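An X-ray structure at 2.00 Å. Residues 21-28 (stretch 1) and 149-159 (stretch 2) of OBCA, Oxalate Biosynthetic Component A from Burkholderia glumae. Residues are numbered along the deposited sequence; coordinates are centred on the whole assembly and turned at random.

Stretch 1, residues 21-28: DPFEATFI
Stretch 2 (149-159) LWEHERQHHYL

The most unusual feature of this contact is that two consecutive histidines, H156 and H157, both bind the backbone of stretch 1, one as acceptor and the other as donor. ND1 of H156 accepts a hydrogen bond from the backbone N of T26 (3.2 Å, N-H...acceptor angle 157°), so this nitrogen carries no proton. NE2 of H157 donates to the carbonyl O of P22 over 2.9 Å at 164°, and must therefore be protonated; its ND1 is satisfied elsewhere in the structure.

Residues that touch are at least 127 apart in sequence, and the contact buries 551 Å² summed over both sides. Stretch 1 opens with a type I beta turn from D21 to E24, in which P22 and F23 adopt phi/psi of -76/-6 and -94/0. E24 N to D21 O (3.3 Å) closes the turn, and D21 OD2 accepts from F23 N (2.9 Å) within it, with D21 in chi1 t. The chain then extends through E24 (-94/157) and A25 (-55/146), bends at T26 (-119/1) and enters a strand at F27 (-145/132) and I28 (-122/109). Stretch 2 is loop around W150 to R154 and strand from Q155 to L159. The two chains run in the same general direction, with F23 CA 5.8 Å from Q155 CA, A25 CA 5.0 Å from H156 CA and T26 CA 5.7 Å from H157 CA.

Side chains and a water make hydrogen bonds between the stretches. T26, with chi1 p (57°), places OG1 between two backbone groups: it donates to H156 O at 2.6 Å and accepts a weak bond from Y158 N at 3.0 Å, where the angle is only 122°. Water 1 joins the chains just upstream, donating to P22 O (2.6 Å) and E24 O (3.0 Å) while accepting from H156 N (2.8 Å). P22 O thus receives both this water and the H157 imidazole.

H156 points its CA-to-CB bond toward stretch 1, with chi1 t and chi2 -87°. The methyl CB of A25 sits over one face of its ring, 3.9 Å from the centroid and 29° off the normal, a CH-pi contact. F27 O lies 3.2 Å from H156 CE1 and has no hydrogen-bonding partner in the model. H157 starts away from stretch 1, but chi1 m and chi2 160° bring its ring edge back to P22.

Further along, F27 and Y158 point toward each other, both with chi1 t, and form an offset stack: centroids 4.2 Å apart, planes at 4°, and F27 CG 3.4 Å from Y158 CD2. At the turn, F23 (chi1 m, chi2 -71°) directs its edge to the face of H152 (chi1 m), with CE1 3.7 Å from H152 CG and planes at 86°. The same CE1 lies 3.8 Å from W150 CH2 in an oblique aromatic pairing. W150, chi1 t, is anchored by NE1 to R154 O (3.1 Å), and its CH2 also approaches P22 CB at 4.3 Å.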

# COMPACT_ATOMS: atom_id res chain seq x y z
N ASP A 21 7.45 -8.07 11.14
CA ASP A 21 8.35 -9.22 11.22
C ASP A 21 7.53 -10.42 11.69
O ASP A 21 7.10 -10.45 12.84
CB ASP A 21 9.48 -8.93 12.21
CG ASP A 21 10.54 -10.01 12.23
OD1 ASP A 21 11.62 -9.75 12.78
OD2 ASP A 21 10.30 -11.12 11.70
N PRO A 22 7.31 -11.42 10.81
CA PRO A 22 6.48 -12.56 11.21
C PRO A 22 7.20 -13.54 12.14
O PRO A 22 6.58 -14.49 12.61
CB PRO A 22 6.19 -13.27 9.88
CG PRO A 22 7.39 -12.96 9.05
CD PRO A 22 7.79 -11.56 9.43
N PHE A 23 8.49 -13.32 12.37
CA PHE A 23 9.24 -14.18 13.28
C PHE A 23 9.29 -13.61 14.69
O PHE A 23 9.88 -14.21 15.58
CB PHE A 23 10.65 -14.43 12.76
CG PHE A 23 10.69 -15.02 11.38
CD1 PHE A 23 10.31 -16.34 11.17
CD2 PHE A 23 11.12 -14.26 10.31
CE1 PHE A 23 10.35 -16.88 9.89
CE2 PHE A 23 11.15 -14.79 9.02
CZ PHE A 23 10.77 -16.10 8.81
N GLU A 24 8.68 -12.44 14.90
CA GLU A 24 8.62 -11.85 16.23
C GLU A 24 7.33 -12.24 16.92
O GLU A 24 6.35 -12.58 16.26
CB GLU A 24 8.76 -10.31 16.19
CG GLU A 24 10.21 -9.84 16.01
CD GLU A 24 10.48 -8.39 16.48
OE1 GLU A 24 9.53 -7.62 16.74
OE2 GLU A 24 11.68 -8.04 16.59
N ALA A 25 7.34 -12.18 18.25
CA ALA A 25 6.15 -12.48 19.04
C ALA A 25 4.98 -11.61 18.61
O ALA A 25 5.16 -10.45 18.25
CB ALA A 25 6.43 -12.28 20.51
N THR A 26 3.77 -12.17 18.67
CA THR A 26 2.58 -11.43 18.26
C THR A 26 1.60 -11.27 19.41
O THR A 26 0.54 -10.67 19.24
CB THR A 26 1.88 -12.11 17.07
OG1 THR A 26 1.54 -13.47 17.42
CG2 THR A 26 2.79 -12.11 15.85
N PHE A 27 1.97 -11.79 20.57
CA PHE A 27 1.14 -11.66 21.76
C PHE A 27 2.03 -11.52 22.99
O PHE A 27 3.01 -12.26 23.17
CB PHE A 27 0.21 -12.86 21.91
CG PHE A 27 -0.60 -12.87 23.19
CD1 PHE A 27 -1.64 -11.97 23.38
CD2 PHE A 27 -0.34 -13.80 24.18
CE1 PHE A 27 -2.39 -11.98 24.55
CE2 PHE A 27 -1.08 -13.82 25.36
CZ PHE A 27 -2.11 -12.91 25.54
N ILE A 28 1.71 -10.54 23.83
CA ILE A 28 2.43 -10.31 25.07
C ILE A 28 1.43 -10.39 26.20
O ILE A 28 0.58 -9.51 26.34
CB ILE A 28 3.11 -8.93 25.10
CG1 ILE A 28 4.08 -8.79 23.92
CG2 ILE A 28 3.83 -8.71 26.42
CD1 ILE A 28 4.63 -7.39 23.70
N LEU A 149 -0.04 -23.00 4.96
CA LEU A 149 1.16 -23.66 5.47
C LEU A 149 2.10 -22.65 6.11
O LEU A 149 2.28 -21.55 5.58
CB LEU A 149 1.90 -24.36 4.31
CG LEU A 149 1.09 -25.36 3.48
CD1 LEU A 149 1.99 -26.09 2.49
CD2 LEU A 149 0.40 -26.35 4.38
N TRP A 150 2.70 -23.01 7.24
CA TRP A 150 3.82 -22.24 7.78
C TRP A 150 5.09 -23.03 7.51
O TRP A 150 5.24 -24.14 8.00
CB TRP A 150 3.62 -22.00 9.28
CG TRP A 150 4.78 -21.35 10.00
CD1 TRP A 150 5.56 -21.91 10.97
CD2 TRP A 150 5.26 -20.00 9.82
NE1 TRP A 150 6.49 -21.00 11.40
CE2 TRP A 150 6.33 -19.82 10.72
CE3 TRP A 150 4.89 -18.94 8.99
CZ2 TRP A 150 7.04 -18.62 10.80
CZ3 TRP A 150 5.59 -17.75 9.08
CH2 TRP A 150 6.65 -17.59 9.98
N GLU A 151 5.99 -22.46 6.72
CA GLU A 151 7.16 -23.20 6.26
C GLU A 151 8.43 -22.83 7.01
O GLU A 151 9.49 -22.66 6.41
CB GLU A 151 7.35 -23.01 4.76
CG GLU A 151 6.13 -23.45 3.94
CD GLU A 151 6.40 -23.46 2.45
OE1 GLU A 151 6.98 -22.48 1.94
OE2 GLU A 151 6.03 -24.45 1.79
N HIS A 152 8.32 -22.69 8.33
CA HIS A 152 9.47 -22.41 9.16
C HIS A 152 9.39 -23.17 10.48
O HIS A 152 8.33 -23.65 10.88
CB HIS A 152 9.60 -20.91 9.44
CG HIS A 152 9.47 -20.05 8.22
ND1 HIS A 152 10.52 -19.79 7.37
CD2 HIS A 152 8.40 -19.38 7.71
CE1 HIS A 152 10.12 -19.00 6.39
NE2 HIS A 152 8.84 -18.74 6.58
N GLU A 153 10.53 -23.26 11.16
CA GLU A 153 10.62 -23.98 12.43
C GLU A 153 9.93 -23.23 13.57
O GLU A 153 8.92 -23.68 14.09
CB GLU A 153 12.09 -24.24 12.78
CG GLU A 153 13.08 -23.83 11.69
CD GLU A 153 13.30 -22.33 11.62
OE1 GLU A 153 13.32 -21.68 12.69
OE2 GLU A 153 13.46 -21.80 10.50
N ARG A 154 10.47 -22.06 13.92
CA ARG A 154 9.94 -21.26 15.02
C ARG A 154 8.77 -20.36 14.59
O ARG A 154 8.64 -20.03 13.42
CB ARG A 154 11.04 -20.37 15.60
CG ARG A 154 12.37 -21.09 15.82
CD ARG A 154 13.45 -20.11 16.29
NE ARG A 154 14.73 -20.76 16.50
CZ ARG A 154 15.13 -21.26 17.66
NH1 ARG A 154 14.35 -21.17 18.73
NH2 ARG A 154 16.32 -21.84 17.76
N GLN A 155 7.94 -19.98 15.56
CA GLN A 155 6.85 -19.04 15.34
C GLN A 155 6.17 -18.69 16.66
O GLN A 155 6.25 -19.45 17.63
CB GLN A 155 5.79 -19.62 14.38
CG GLN A 155 4.89 -20.65 15.04
CD GLN A 155 4.10 -21.49 14.06
OE1 GLN A 155 4.28 -22.70 13.98
NE2 GLN A 155 3.21 -20.84 13.31
N HIS A 156 5.50 -17.55 16.68
CA HIS A 156 4.75 -17.12 17.83
C HIS A 156 3.55 -16.38 17.28
O HIS A 156 3.54 -15.14 17.19
CB HIS A 156 5.61 -16.19 18.69
CG HIS A 156 5.05 -15.95 20.05
ND1 HIS A 156 4.14 -14.95 20.31
CD2 HIS A 156 5.28 -16.58 21.23
CE1 HIS A 156 3.82 -14.98 21.59
NE2 HIS A 156 4.49 -15.96 22.17
N HIS A 157 2.53 -17.14 16.90
CA HIS A 157 1.39 -16.60 16.16
C HIS A 157 0.09 -16.70 16.93
O HIS A 157 -0.34 -17.79 17.33
CB HIS A 157 1.28 -17.28 14.79
CG HIS A 157 2.43 -16.97 13.88
ND1 HIS A 157 2.75 -17.76 12.79
CD2 HIS A 157 3.33 -15.96 13.89
CE1 HIS A 157 3.80 -17.24 12.18
NE2 HIS A 157 4.17 -16.15 12.82
N TYR A 158 -0.55 -15.54 17.12
CA TYR A 158 -1.72 -15.40 17.99
C TYR A 158 -3.00 -14.98 17.25
O TYR A 158 -2.97 -14.11 16.38
CB TYR A 158 -1.38 -14.38 19.10
CG TYR A 158 -2.52 -13.98 20.01
CD1 TYR A 158 -3.35 -12.91 19.71
CD2 TYR A 158 -2.75 -14.66 21.20
CE1 TYR A 158 -4.38 -12.53 20.55
CE2 TYR A 158 -3.78 -14.29 22.06
CZ TYR A 158 -4.58 -13.23 21.73
OH TYR A 158 -5.61 -12.87 22.58
N LEU A 159 -4.11 -15.60 17.62
CA LEU A 159 -5.43 -15.20 17.12
C LEU A 159 -6.23 -14.63 18.31
O LEU A 159 -6.26 -15.23 19.37
CB LEU A 159 -6.15 -16.41 16.52
CG LEU A 159 -5.39 -17.12 15.39
CD1 LEU A 159 -6.16 -18.34 14.87
CD2 LEU A 159 -5.07 -16.16 14.25
O HOH W 1 6.41 -15.39 15.08